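Local coordinates for protein DNA polymerase sliding clamp 2 (Thermococcus kodakarensis, PDB 3LX2) that probably encircles DNA as a homotrimeric ring, acting as a moving platform that tethers the polymerase and other DNA-processing proteins during replication, at residues 78-83 / 87-92; 218-221 / 227-230; 34-39 / 56-61; 18-23 / 47-52; 139-144 / 164-169. All coordinates share one frame; numbering follows the deposited sequence.

Interaction 1 (78-83 / 87-92)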
# COMPACT_ATOMS: atom_id res chain seq x y z
N LYS A 78 3.97 2.35 -18.88
CA LYS A 78 3.49 3.52 -18.10
C LYS A 78 2.13 4.07 -18.55
O LYS A 78 1.31 4.42 -17.71
CB LYS A 78 4.53 4.65 -18.00
CG LYS A 78 5.76 4.20 -17.25
CD LYS A 78 6.86 5.27 -17.27
CE LYS A 78 7.85 5.03 -16.12
NZ LYS A 78 8.64 6.29 -15.79
N VAL A 79 1.91 4.14 -19.86
CA VAL A 79 0.64 4.55 -20.40
C VAL A 79 -0.40 3.59 -19.93
O VAL A 79 -1.47 4.00 -19.44
CB VAL A 79 0.62 4.52 -21.91
CG1 VAL A 79 -0.79 4.69 -22.40
CG2 VAL A 79 1.55 5.61 -22.50
N LEU A 80 -0.10 2.30 -20.05
CA LEU A 80 -1.10 1.29 -19.75
C LEU A 80 -1.46 1.28 -18.25
O LEU A 80 -2.57 0.90 -17.86
CB LEU A 80 -0.69 -0.09 -20.27
CG LEU A 80 -0.61 -0.21 -21.79
CD1 LEU A 80 -0.06 -1.56 -22.10
CD2 LEU A 80 -2.00 -0.05 -22.43
N LYS A 81 -0.52 1.73 -17.42
CA LYS A 81 -0.78 1.75 -16.00
C LYS A 81 -1.74 2.87 -15.66
O LYS A 81 -2.26 2.93 -14.56
CB LYS A 81 0.54 1.82 -15.21
CG LYS A 81 1.29 0.46 -15.07
CD LYS A 81 2.67 0.63 -14.45
CE LYS A 81 3.06 -0.48 -13.48
NZ LYS A 81 2.23 -0.33 -12.20
N LEU A 82 -2.01 3.76 -16.60
CA LEU A 82 -3.08 4.76 -16.33
C LEU A 82 -4.48 4.24 -16.50
O LEU A 82 -5.42 4.91 -16.06
CB LEU A 82 -2.94 6.03 -17.16
CG LEU A 82 -1.57 6.72 -17.18
CD1 LEU A 82 -1.66 7.72 -18.31
CD2 LEU A 82 -1.14 7.41 -15.89
N ALA A 83 -4.64 3.06 -17.11
CA ALA A 83 -5.99 2.54 -17.42
C ALA A 83 -6.81 2.39 -16.16
O ALA A 83 -6.33 1.86 -15.20
CB ALA A 83 -5.90 1.26 -18.07
N ASP A 87 -11.72 0.69 -18.74
CA ASP A 87 -11.22 1.49 -19.91
C ASP A 87 -11.02 0.55 -21.10
O ASP A 87 -10.59 -0.58 -20.91
CB ASP A 87 -9.86 2.16 -19.66
CG ASP A 87 -9.93 3.46 -18.79
OD1 ASP A 87 -10.97 4.11 -18.67
OD2 ASP A 87 -8.89 3.85 -18.23
N THR A 88 -11.33 0.99 -22.31
CA THR A 88 -10.96 0.16 -23.44
C THR A 88 -9.60 0.61 -24.01
O THR A 88 -9.12 1.68 -23.66
CB THR A 88 -12.06 0.12 -24.58
OG1 THR A 88 -12.03 1.35 -25.30
CG2 THR A 88 -13.42 -0.17 -24.04
N LEU A 89 -8.98 -0.21 -24.85
CA LEU A 89 -7.67 0.09 -25.38
C LEU A 89 -7.77 0.16 -26.88
O LEU A 89 -8.35 -0.73 -27.52
CB LEU A 89 -6.67 -1.02 -25.03
CG LEU A 89 -5.28 -1.12 -25.72
CD1 LEU A 89 -4.51 0.14 -25.57
CD2 LEU A 89 -4.42 -2.30 -25.18
N VAL A 90 -7.18 1.20 -27.44
CA VAL A 90 -7.09 1.32 -28.88
C VAL A 90 -5.65 1.44 -29.27
O VAL A 90 -4.94 2.32 -28.77
CB VAL A 90 -7.71 2.63 -29.43
CG1 VAL A 90 -7.59 2.68 -31.00
CG2 VAL A 90 -9.15 2.86 -28.95
N LEU A 91 -5.21 0.58 -30.19
CA LEU A 91 -3.92 0.75 -30.81
C LEU A 91 -4.11 1.10 -32.28
O LEU A 91 -4.82 0.42 -33.02
CB LEU A 91 -3.09 -0.51 -30.68
CG LEU A 91 -2.92 -1.08 -29.26
CD1 LEU A 91 -2.33 -2.53 -29.37
CD2 LEU A 91 -2.03 -0.18 -28.44
N ARG A 92 -3.45 2.17 -32.69
CA ARG A 92 -3.70 2.73 -33.98
C ARG A 92 -2.44 3.29 -34.64
O ARG A 92 -1.68 4.05 -34.03
CB ARG A 92 -4.74 3.83 -33.85
CG ARG A 92 -5.03 4.46 -35.14
CD ARG A 92 -5.71 5.76 -34.89
NE ARG A 92 -7.09 5.57 -34.50
CZ ARG A 92 -7.80 6.48 -33.85
NH1 ARG A 92 -7.24 7.64 -33.49
NH2 ARG A 92 -9.05 6.21 -33.55
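The carboxylate of Asp-87 is the flat group of this contact, and it presents one oxygen, OD2, to the end of segment 78-83. OD2 lies 3.3 Å from Ala-83 C and stays 4.0 Å from the methyl CB of Ala-83, so it sits against the backbone more closely than against the side chain. The Asp-87 CB bond already points at the opposing segment, and a chi1 of -79° places CG beside the residue's own backbone N. The same OD2 accepts a hydrogen bond from Arg-84 N, which ties the carboxylate to the short loop between the segments. Leu-80 to Ala-83 form a type I turn. The second touch is apolar: Leu-80 CD2 reaches Leu-89 CD1 at 4.0 Å, the two leucines crossing at about a right angle. Helix 10-21 lies beside both, Ile-17 meeting Leu-80 and Phe-13 meeting Leu-89. Leu-82 packs on Leu-150 of a neighbouring subunit, which puts the turn near the subunit interface. Helix 73-80 thus packs on the five-stranded antiparallel sheet that holds strand 88-93; helices on the inner face of curved sheets, lining the central channel, are the hallmark of the PCNA fold.

Interaction 2 (218-221 / 227-230)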
# COMPACT_ATOMS: atom_id res chain seq x y z
N VAL A 218 -2.30 -22.59 -15.77
CA VAL A 218 -1.00 -22.50 -16.34
C VAL A 218 -0.60 -23.90 -16.72
O VAL A 218 -0.67 -24.80 -15.92
CB VAL A 218 0.06 -22.06 -15.31
CG1 VAL A 218 1.50 -22.08 -15.95
CG2 VAL A 218 -0.31 -20.70 -14.66
N ILE A 219 -0.09 -24.02 -17.94
CA ILE A 219 0.42 -25.26 -18.48
C ILE A 219 1.94 -25.32 -18.28
O ILE A 219 2.64 -24.37 -18.57
CB ILE A 219 0.06 -25.35 -20.00
CG1 ILE A 219 -1.47 -25.44 -20.15
CG2 ILE A 219 0.87 -26.46 -20.73
CD1 ILE A 219 -2.00 -25.52 -21.61
N ILE A 220 2.43 -26.47 -17.83
CA ILE A 220 3.85 -26.68 -17.53
C ILE A 220 4.37 -27.87 -18.30
O ILE A 220 3.66 -28.85 -18.41
CB ILE A 220 4.04 -26.99 -16.06
CG1 ILE A 220 3.70 -25.79 -15.21
CG2 ILE A 220 5.48 -27.41 -15.78
CD1 ILE A 220 3.49 -26.20 -13.77
N ARG A 221 5.59 -27.80 -18.83
CA ARG A 221 6.25 -28.97 -19.46
C ARG A 221 7.72 -28.93 -19.12
O ARG A 221 8.29 -27.82 -19.09
CB ARG A 221 6.07 -28.96 -20.98
CG ARG A 221 4.64 -29.19 -21.48
CD ARG A 221 4.56 -29.19 -23.03
NE ARG A 221 3.40 -29.93 -23.55
CZ ARG A 221 2.30 -29.38 -24.09
NH1 ARG A 221 2.17 -28.04 -24.21
NH2 ARG A 221 1.31 -30.17 -24.53
N PRO A 227 14.91 -26.86 -21.27
CA PRO A 227 14.13 -25.65 -20.99
C PRO A 227 12.76 -25.95 -20.37
O PRO A 227 12.14 -26.95 -20.72
CB PRO A 227 13.97 -25.01 -22.36
CG PRO A 227 15.13 -25.51 -23.18
CD PRO A 227 15.68 -26.75 -22.53
N LEU A 228 12.31 -25.14 -19.41
CA LEU A 228 10.95 -25.29 -18.86
C LEU A 228 9.94 -24.51 -19.71
O LEU A 228 10.22 -23.38 -20.08
CB LEU A 228 10.89 -24.75 -17.43
CG LEU A 228 9.52 -24.38 -16.81
CD1 LEU A 228 8.76 -25.63 -16.36
CD2 LEU A 228 9.67 -23.41 -15.61
N LEU A 229 8.77 -25.09 -19.97
CA LEU A 229 7.64 -24.31 -20.58
C LEU A 229 6.60 -23.89 -19.55
O LEU A 229 6.17 -24.70 -18.74
CB LEU A 229 6.96 -25.03 -21.74
CG LEU A 229 5.64 -24.36 -22.26
CD1 LEU A 229 5.88 -23.01 -23.01
CD2 LEU A 229 4.70 -25.30 -23.08
N LEU A 230 6.24 -22.62 -19.56
CA LEU A 230 5.05 -22.16 -18.85
C LEU A 230 4.25 -21.38 -19.90
O LEU A 230 4.75 -20.41 -20.52
CB LEU A 230 5.38 -21.22 -17.70
CG LEU A 230 6.31 -21.55 -16.53
CD1 LEU A 230 6.18 -20.46 -15.52
CD2 LEU A 230 5.93 -22.87 -15.88
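Arg-221 and Leu-229 form the hydrogen-bonded pair of this antiparallel hairpin. Leu-229 N gives an almost straight bond to Arg-221 O at 2.9 Å, in the carbonyl plane. The return bond, Arg-221 N to Leu-229 O, is longer at 3.2 Å and more bent, its donor tilted 23° from the Leu-229 carbonyl plane. Next comes the non-hydrogen-bonded pair, Ile-220 with Leu-230, where CA-H...O contacts take over: Leu-230 CA stands 3.3 Å from Ile-219 O. On the Arg-221 face, the extended arginine chain runs alongside Leu-229, CD to CD2 at 3.9 Å, and the same methyl meets the guanidinium at its edge, in plane. The opposite face is purely apolar. There the two branches of Ile-220 part, CG1 to Leu-230 CD2 at 3.7 Å and CG2, anti to the backbone N, to Leu-228 CD1 at 3.8 Å. Val-218 CG1 extends this row to Leu-230 CB. Helix 202-209 covers the apolar side through Leu-205, Ile-208 and Leu-209, while Trp-130 packs on Arg-221 and Leu-229. In the large antiparallel sheet the hairpin is flanked by strand 132-137 next to 217-222 and by strand 238-244 next to 228-234.

Interaction 3 (34-39 / 56-61)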
# COMPACT_ATOMS: atom_id res chain seq x y z
N GLU A 34 -4.31 -11.82 -39.36
CA GLU A 34 -5.03 -12.75 -38.50
C GLU A 34 -4.70 -12.56 -36.99
O GLU A 34 -5.33 -13.19 -36.10
CB GLU A 34 -4.93 -14.21 -39.03
CG GLU A 34 -3.52 -14.88 -39.03
CD GLU A 34 -2.45 -14.29 -40.03
OE1 GLU A 34 -2.76 -13.48 -40.96
OE2 GLU A 34 -1.26 -14.67 -39.86
N GLY A 35 -3.76 -11.66 -36.71
CA GLY A 35 -3.49 -11.36 -35.34
C GLY A 35 -2.13 -10.77 -35.08
O GLY A 35 -1.47 -10.35 -36.00
N ILE A 36 -1.77 -10.69 -33.79
CA ILE A 36 -0.47 -10.15 -33.33
C ILE A 36 0.38 -11.29 -32.76
O ILE A 36 -0.13 -12.24 -32.10
CB ILE A 36 -0.65 -9.07 -32.22
CG1 ILE A 36 -1.10 -7.72 -32.79
CG2 ILE A 36 0.64 -8.81 -31.41
CD1 ILE A 36 -2.01 -6.94 -31.82
N GLN A 37 1.69 -11.16 -32.99
CA GLN A 37 2.68 -12.15 -32.60
C GLN A 37 3.97 -11.48 -32.22
O GLN A 37 4.39 -10.51 -32.85
CB GLN A 37 2.94 -13.17 -33.75
CG GLN A 37 1.74 -14.11 -34.01
CD GLN A 37 1.88 -14.97 -35.26
OE1 GLN A 37 2.73 -14.74 -36.13
NE2 GLN A 37 1.01 -15.96 -35.36
N MET A 38 4.59 -12.01 -31.19
CA MET A 38 5.89 -11.58 -30.79
C MET A 38 6.65 -12.80 -30.33
O MET A 38 6.08 -13.73 -29.78
CB MET A 38 5.80 -10.56 -29.67
CG MET A 38 7.13 -10.35 -28.99
SD MET A 38 6.86 -9.28 -27.58
CE MET A 38 8.37 -9.53 -26.71
N ARG A 39 7.95 -12.76 -30.58
CA ARG A 39 8.86 -13.78 -30.18
C ARG A 39 10.13 -13.06 -29.90
O ARG A 39 10.62 -12.30 -30.74
CB ARG A 39 9.09 -14.80 -31.27
CG ARG A 39 9.99 -15.93 -30.76
CD ARG A 39 10.05 -17.15 -31.65
NE ARG A 39 8.76 -17.81 -31.94
CZ ARG A 39 8.66 -18.83 -32.79
NH1 ARG A 39 9.77 -19.30 -33.41
NH2 ARG A 39 7.48 -19.40 -33.03
N MET A 56 -9.65 -12.52 -33.37
CA MET A 56 -10.94 -12.75 -32.65
C MET A 56 -10.98 -12.22 -31.18
O MET A 56 -12.07 -12.03 -30.61
CB MET A 56 -11.38 -14.22 -32.71
CG MET A 56 -10.74 -15.12 -31.67
SD MET A 56 -11.46 -16.81 -31.63
CE MET A 56 -10.90 -17.26 -33.30
N LEU A 57 -9.81 -12.00 -30.57
CA LEU A 57 -9.71 -11.51 -29.18
C LEU A 57 -10.11 -10.05 -29.02
O LEU A 57 -10.44 -9.59 -27.92
CB LEU A 57 -8.27 -11.72 -28.67
CG LEU A 57 -7.95 -13.09 -28.10
CD1 LEU A 57 -6.49 -13.16 -27.87
CD2 LEU A 57 -8.70 -13.19 -26.80
N PHE A 58 -10.11 -9.34 -30.13
CA PHE A 58 -10.24 -7.88 -30.14
C PHE A 58 -11.66 -7.41 -30.52
O PHE A 58 -12.21 -7.97 -31.44
CB PHE A 58 -9.18 -7.33 -31.13
CG PHE A 58 -7.76 -7.63 -30.70
CD1 PHE A 58 -7.06 -6.76 -29.87
CD2 PHE A 58 -7.14 -8.84 -31.07
CE1 PHE A 58 -5.72 -7.06 -29.45
CE2 PHE A 58 -5.80 -9.15 -30.65
CZ PHE A 58 -5.10 -8.26 -29.83
N SER A 59 -12.25 -6.42 -29.82
CA SER A 59 -13.56 -5.89 -30.25
C SER A 59 -13.61 -5.43 -31.71
O SER A 59 -14.58 -5.71 -32.40
CB SER A 59 -14.03 -4.72 -29.42
OG SER A 59 -13.63 -4.84 -28.10
N LYS A 60 -12.62 -4.67 -32.15
CA LYS A 60 -12.49 -4.28 -33.56
C LYS A 60 -11.07 -4.60 -33.98
O LYS A 60 -10.13 -4.34 -33.29
CB LYS A 60 -12.78 -2.79 -33.83
CG LYS A 60 -14.15 -2.26 -33.35
CD LYS A 60 -15.18 -2.16 -34.47
CE LYS A 60 -16.59 -2.70 -34.03
NZ LYS A 60 -17.74 -2.58 -35.09
N TYR A 61 -10.91 -5.22 -35.10
CA TYR A 61 -9.60 -5.54 -35.50
C TYR A 61 -9.61 -5.19 -36.93
O TYR A 61 -10.50 -5.64 -37.65
CB TYR A 61 -9.38 -7.03 -35.36
CG TYR A 61 -7.93 -7.36 -35.54
CD1 TYR A 61 -7.07 -7.35 -34.45
CD2 TYR A 61 -7.40 -7.69 -36.81
CE1 TYR A 61 -5.73 -7.65 -34.59
CE2 TYR A 61 -6.07 -8.00 -36.96
CZ TYR A 61 -5.23 -7.97 -35.83
OH TYR A 61 -3.89 -8.26 -35.91
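Gly-35 and Ile-36, at the start of strand 35-41, meet Phe-58, just before strand 60-63, and Tyr-61 within it. This joins, within the PCNA N-terminal domain, the long sheet shared by both domains to the edge of the five-stranded one. Ser-59 and Lys-60 together face Val-6 as a classic beta bulge, an irregularity lying between the two aromatic residues of the contact. The apolar part is one touch, Ile-36 CD1 to Phe-58 CZ at 3.9 Å, the two side chains crossing at about a right angle. With Phe-58 CG beside its backbone N (chi1 -62°), the ring reaches across to the isoleucine end. Phe-58 also meets the ring of Phe-7, and Ile-5 touches Ile-36, Phe-58 and Tyr-61, so strand 3-7 packs against the group. Steric fit governs the second part. Gly-35 has phi/psi of 158°/-169°, where any CB would be jammed against the preceding carbonyl oxygen, and its bare CA lies 3.8 Å from Tyr-61 CZ. The polar part belongs to the tyrosine hydroxyl. Tyr-61 CG is anti to the backbone N, and the ring extends until its OH lies beside the Gly-35 backbone. The Gly-35 N to Tyr-61 OH pair, at 3.5 Å, has too poor an angle to bond; instead the hydroxyl is hydrogen-bonded to Asn-32 O, while resting 3.2 Å from Gly-35 C.

Interaction 4 (18-23 / 47-52)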
# COMPACT_ATOMS: atom_id res chain seq x y z
N ALA A 18 3.19 -5.93 -18.59
CA ALA A 18 3.93 -5.96 -17.33
C ALA A 18 4.83 -7.22 -17.29
O ALA A 18 5.97 -7.16 -16.88
CB ALA A 18 2.97 -5.89 -16.10
N THR A 19 4.33 -8.33 -17.76
CA THR A 19 5.17 -9.49 -17.77
C THR A 19 6.36 -9.33 -18.76
O THR A 19 7.48 -9.65 -18.43
CB THR A 19 4.30 -10.68 -18.01
OG1 THR A 19 3.24 -10.59 -17.08
CG2 THR A 19 5.04 -11.95 -17.81
N LEU A 20 6.12 -8.72 -19.90
CA LEU A 20 7.17 -8.57 -20.92
C LEU A 20 8.25 -7.62 -20.48
O LEU A 20 9.44 -7.89 -20.68
CB LEU A 20 6.59 -8.17 -22.28
CG LEU A 20 5.49 -9.10 -22.80
CD1 LEU A 20 4.99 -8.72 -24.24
CD2 LEU A 20 5.95 -10.54 -22.75
N GLU A 21 7.85 -6.51 -19.88
CA GLU A 21 8.81 -5.46 -19.54
C GLU A 21 9.83 -5.99 -18.53
O GLU A 21 10.92 -5.44 -18.38
CB GLU A 21 8.08 -4.25 -18.97
CG GLU A 21 8.91 -2.96 -18.80
CD GLU A 21 9.68 -2.95 -17.52
OE1 GLU A 21 9.16 -3.49 -16.54
OE2 GLU A 21 10.82 -2.44 -17.48
N LYS A 22 9.47 -7.07 -17.84
CA LYS A 22 10.36 -7.59 -16.82
C LYS A 22 11.61 -8.15 -17.46
O LYS A 22 12.62 -8.10 -16.85
CB LYS A 22 9.68 -8.69 -15.97
CG LYS A 22 8.64 -8.15 -14.97
CD LYS A 22 9.27 -7.08 -14.08
CE LYS A 22 8.23 -6.35 -13.26
NZ LYS A 22 7.68 -7.26 -12.24
N PHE A 23 11.52 -8.61 -18.72
CA PHE A 23 12.62 -9.30 -19.39
C PHE A 23 13.27 -8.59 -20.54
O PHE A 23 14.43 -8.87 -20.84
CB PHE A 23 12.17 -10.67 -19.93
CG PHE A 23 11.57 -11.54 -18.88
CD1 PHE A 23 12.40 -12.20 -17.96
CD2 PHE A 23 10.18 -11.65 -18.75
CE1 PHE A 23 11.85 -13.02 -16.95
CE2 PHE A 23 9.63 -12.46 -17.75
CZ PHE A 23 10.48 -13.15 -16.85
N VAL A 47 15.61 -16.57 -21.13
CA VAL A 47 14.16 -16.44 -21.23
C VAL A 47 13.66 -16.17 -22.64
O VAL A 47 14.08 -15.23 -23.27
CB VAL A 47 13.63 -15.34 -20.23
CG1 VAL A 47 12.17 -15.04 -20.42
CG2 VAL A 47 13.82 -15.78 -18.81
N LEU A 48 12.80 -17.05 -23.14
CA LEU A 48 12.16 -16.86 -24.46
C LEU A 48 10.65 -16.75 -24.38
O LEU A 48 9.98 -17.62 -23.79
CB LEU A 48 12.48 -18.02 -25.42
CG LEU A 48 11.78 -17.99 -26.80
CD1 LEU A 48 12.59 -18.83 -27.84
CD2 LEU A 48 10.30 -18.46 -26.77
N VAL A 49 10.12 -15.74 -25.03
CA VAL A 49 8.69 -15.55 -25.08
C VAL A 49 8.13 -15.76 -26.48
O VAL A 49 8.70 -15.28 -27.47
CB VAL A 49 8.25 -14.22 -24.46
CG1 VAL A 49 8.53 -13.08 -25.41
CG2 VAL A 49 6.82 -14.29 -24.13
N ASP A 50 7.03 -16.51 -26.53
CA ASP A 50 6.27 -16.69 -27.72
C ASP A 50 4.77 -16.34 -27.50
O ASP A 50 4.05 -16.95 -26.72
CB ASP A 50 6.48 -18.09 -28.27
CG ASP A 50 5.89 -18.26 -29.66
OD1 ASP A 50 5.73 -17.25 -30.37
OD2 ASP A 50 5.58 -19.42 -30.05
N LEU A 51 4.33 -15.33 -28.21
CA LEU A 51 3.09 -14.67 -27.92
C LEU A 51 2.23 -14.67 -29.18
O LEU A 51 2.65 -14.20 -30.25
CB LEU A 51 3.39 -13.23 -27.48
CG LEU A 51 2.31 -12.18 -27.48
CD1 LEU A 51 1.18 -12.58 -26.51
CD2 LEU A 51 2.88 -10.81 -27.05
N ASN A 52 1.02 -15.18 -29.04
CA ASN A 52 0.09 -15.09 -30.14
C ASN A 52 -1.33 -14.59 -29.78
O ASN A 52 -2.07 -15.23 -29.05
CB ASN A 52 0.06 -16.40 -30.92
CG ASN A 52 -1.00 -16.40 -31.98
OD1 ASN A 52 -0.83 -15.89 -33.09
ND2 ASN A 52 -2.16 -16.97 -31.63
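Phe-23 lays its ring across Val-47 at one end of this contact, and Leu-20 spreads over Val-49 and Leu-51 at the other. The ring-valine fit is the more intimate. Val-47 CG1 sits over one face of Phe-23, 3.9 Å from the ring centroid and 17° off the normal, a CH-pi contact; the second branch, CG2, comes up beside it at 3.9 Å from Phe-23 CE1. The valine thus offers a two-methyl bump to the ring, while Lys-22 CB backs the opposite face, offset toward the rim. Leu-20 works as a fork. Its CD2 prong meets Val-49 CG2 at 4.1 Å and its CD1 prong meets Leu-51 CD2 at the same distance, so the leucine end bridges two successive inward-facing residues of the strand. It crosses both side chains at about a right angle. At Val-49 a chi1 of 77° turns CG2 anti to the backbone N, and it is this methyl that faces the leucine. The strand makes the pattern possible by alternation: Val-47, Val-49 and Leu-51 all point their CB bonds at segment 18-23. The Phe-23 N to Leu-20 O bond holds the ring-bearing residue near the leucine. Met-38 of strand 35-41 fills in beside Leu-20, Val-49 and Leu-51, and Phe-242 of strand 238-244 adjoins Val-49 on the other neighbouring strand. Helix 202-209 adds Tyr-204, which touches both Phe-23 and Val-47, so helix 10-21 meets the shared sheet close to the second domain.

Interaction 5 (139-144 / 164-169)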
# COMPACT_ATOMS: atom_id res chain seq x y z
N GLY A 139 -1.89 -19.68 -8.61
CA GLY A 139 -1.73 -19.46 -7.16
C GLY A 139 -0.88 -20.53 -6.53
O GLY A 139 -0.08 -20.26 -5.64
N ALA A 140 -1.02 -21.76 -7.02
CA ALA A 140 -0.22 -22.88 -6.55
C ALA A 140 1.24 -22.66 -6.92
O ALA A 140 2.11 -22.64 -6.02
CB ALA A 140 -0.74 -24.21 -7.11
N LEU A 141 1.54 -22.49 -8.21
CA LEU A 141 2.89 -22.12 -8.62
C LEU A 141 3.39 -20.94 -7.84
O LEU A 141 4.48 -21.00 -7.31
CB LEU A 141 3.00 -21.79 -10.08
CG LEU A 141 2.98 -22.99 -11.01
CD1 LEU A 141 3.62 -22.62 -12.34
CD2 LEU A 141 3.68 -24.21 -10.40
N LYS A 142 2.62 -19.87 -7.75
CA LYS A 142 3.16 -18.66 -7.12
C LYS A 142 3.52 -18.98 -5.69
O LYS A 142 4.38 -18.35 -5.12
CB LYS A 142 2.18 -17.51 -7.15
CG LYS A 142 2.11 -16.83 -8.51
CD LYS A 142 1.41 -15.49 -8.45
CE LYS A 142 -0.07 -15.59 -8.60
NZ LYS A 142 -0.69 -14.24 -8.81
N ARG A 143 2.86 -19.98 -5.12
CA ARG A 143 3.15 -20.38 -3.77
C ARG A 143 4.52 -21.01 -3.85
O ARG A 143 5.48 -20.48 -3.29
CB ARG A 143 2.08 -21.39 -3.26
CG ARG A 143 2.58 -22.56 -2.32
CD ARG A 143 3.19 -22.17 -0.93
NE ARG A 143 2.43 -21.15 -0.16
CZ ARG A 143 1.56 -21.39 0.82
NH1 ARG A 143 1.27 -22.64 1.24
NH2 ARG A 143 0.96 -20.37 1.41
N ALA A 144 4.61 -22.13 -4.55
CA ALA A 144 5.83 -22.87 -4.70
C ALA A 144 7.00 -21.91 -4.92
O ALA A 144 7.98 -21.89 -4.15
CB ALA A 144 5.71 -23.79 -5.84
N LEU A 164 3.75 -34.15 -8.28
CA LEU A 164 4.37 -32.91 -8.74
C LEU A 164 4.92 -32.17 -7.54
O LEU A 164 4.17 -31.71 -6.67
CB LEU A 164 3.38 -32.03 -9.52
CG LEU A 164 3.99 -30.76 -10.16
CD1 LEU A 164 4.83 -31.08 -11.36
CD2 LEU A 164 2.92 -29.76 -10.55
N THR A 165 6.24 -32.03 -7.52
CA THR A 165 6.93 -31.51 -6.36
C THR A 165 7.86 -30.36 -6.76
O THR A 165 8.63 -30.52 -7.71
CB THR A 165 7.85 -32.62 -5.75
OG1 THR A 165 7.13 -33.85 -5.52
CG2 THR A 165 8.49 -32.12 -4.44
N PHE A 166 7.79 -29.22 -6.05
CA PHE A 166 8.70 -28.09 -6.22
C PHE A 166 9.62 -27.83 -5.00
O PHE A 166 9.15 -27.43 -3.94
CB PHE A 166 7.90 -26.84 -6.43
CG PHE A 166 6.84 -26.98 -7.43
CD1 PHE A 166 7.14 -26.85 -8.79
CD2 PHE A 166 5.52 -27.24 -7.04
CE1 PHE A 166 6.14 -26.98 -9.74
CE2 PHE A 166 4.54 -27.36 -7.99
CZ PHE A 166 4.85 -27.23 -9.35
N LYS A 167 10.93 -28.02 -5.16
CA LYS A 167 11.83 -27.94 -4.01
C LYS A 167 13.05 -27.13 -4.27
O LYS A 167 13.54 -27.00 -5.38
CB LYS A 167 12.24 -29.31 -3.47
CG LYS A 167 13.38 -30.03 -4.18
CD LYS A 167 13.41 -31.55 -3.74
CE LYS A 167 14.86 -32.15 -3.63
NZ LYS A 167 14.91 -33.68 -3.87
N ALA A 168 13.52 -26.57 -3.17
CA ALA A 168 14.71 -25.76 -3.17
C ALA A 168 15.61 -26.22 -2.03
O ALA A 168 15.15 -26.80 -1.02
CB ALA A 168 14.35 -24.30 -3.06
N GLU A 169 16.89 -25.99 -2.20
CA GLU A 169 17.84 -26.27 -1.14
C GLU A 169 18.93 -25.20 -1.10
O GLU A 169 19.54 -24.86 -2.11
CB GLU A 169 18.39 -27.69 -1.22
CG GLU A 169 19.14 -28.06 0.11
CD GLU A 169 19.65 -29.54 0.24
OE1 GLU A 169 19.39 -30.40 -0.65
OE2 GLU A 169 20.32 -29.81 1.27
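Ala-144 and Phe-166 mark the closest backbone approach, their CA atoms 6.1 Å apart where helix 138-151 passes over strand 164-169. Phe-166 carries the whole strand side of the contact, and two helix residues about one turn apart receive it. Ala-144 points its CB at the base of the ring, 3.7 Å from Phe-166 CD2 and 3.8 Å from Phe-166 CB; so small a side chain lets the backbones come near. Leu-141 takes the far end: its CD2 meets Phe-166 CZ at 3.4 Å, a tight apolar touch, with CE1 slightly farther away. The leucine crosses the phenylalanine at about a right angle. Both helix methyls approach the ring obliquely, one near CB and one at CZ, so the ring is gripped along its length. A chi1 of -49° sets Phe-166 CG beside its backbone N and sends the ring toward the helix. Phe-157 of the adjacent strand 154-159 meets this ring edge-to-face. Arg-143 of the same helix reaches into the subunit interface and forms a salt bridge with Asp-87 of a neighbouring subunit. Helix 138-151 thus packs on an antiparallel sheet of the C-terminal domain, whose architecture resembles that of the N-terminal one; such helices line the inside of the PCNA ring.

Interactions 2, 3 and 4 share the long sheet spanning both domains, but only interaction 2 is strand pairing with backbone bonds between its segments. Interactions 1, 4 and 5 set a helical segment against a strand. Of these, interaction 4 is most central and wholly apolar, whereas interaction 1 is partly buried and adds a carboxylate near a subunit boundary. Between subunits, interactions 1 and 5 meet: Arg-143 of 139-144 forms a salt bridge with Asp-87 of a neighbouring subunit. Within the chain, interaction 5 touches interaction 2 through Leu-141 CD1 and Ile-220 CD1, 3.9 Å apart, extending one core. Interactions 3 and 4 interlock on neighbouring strands 35-41 and 47-54, with Met-38 O probably hydrogen-bonded to Leu-51 N.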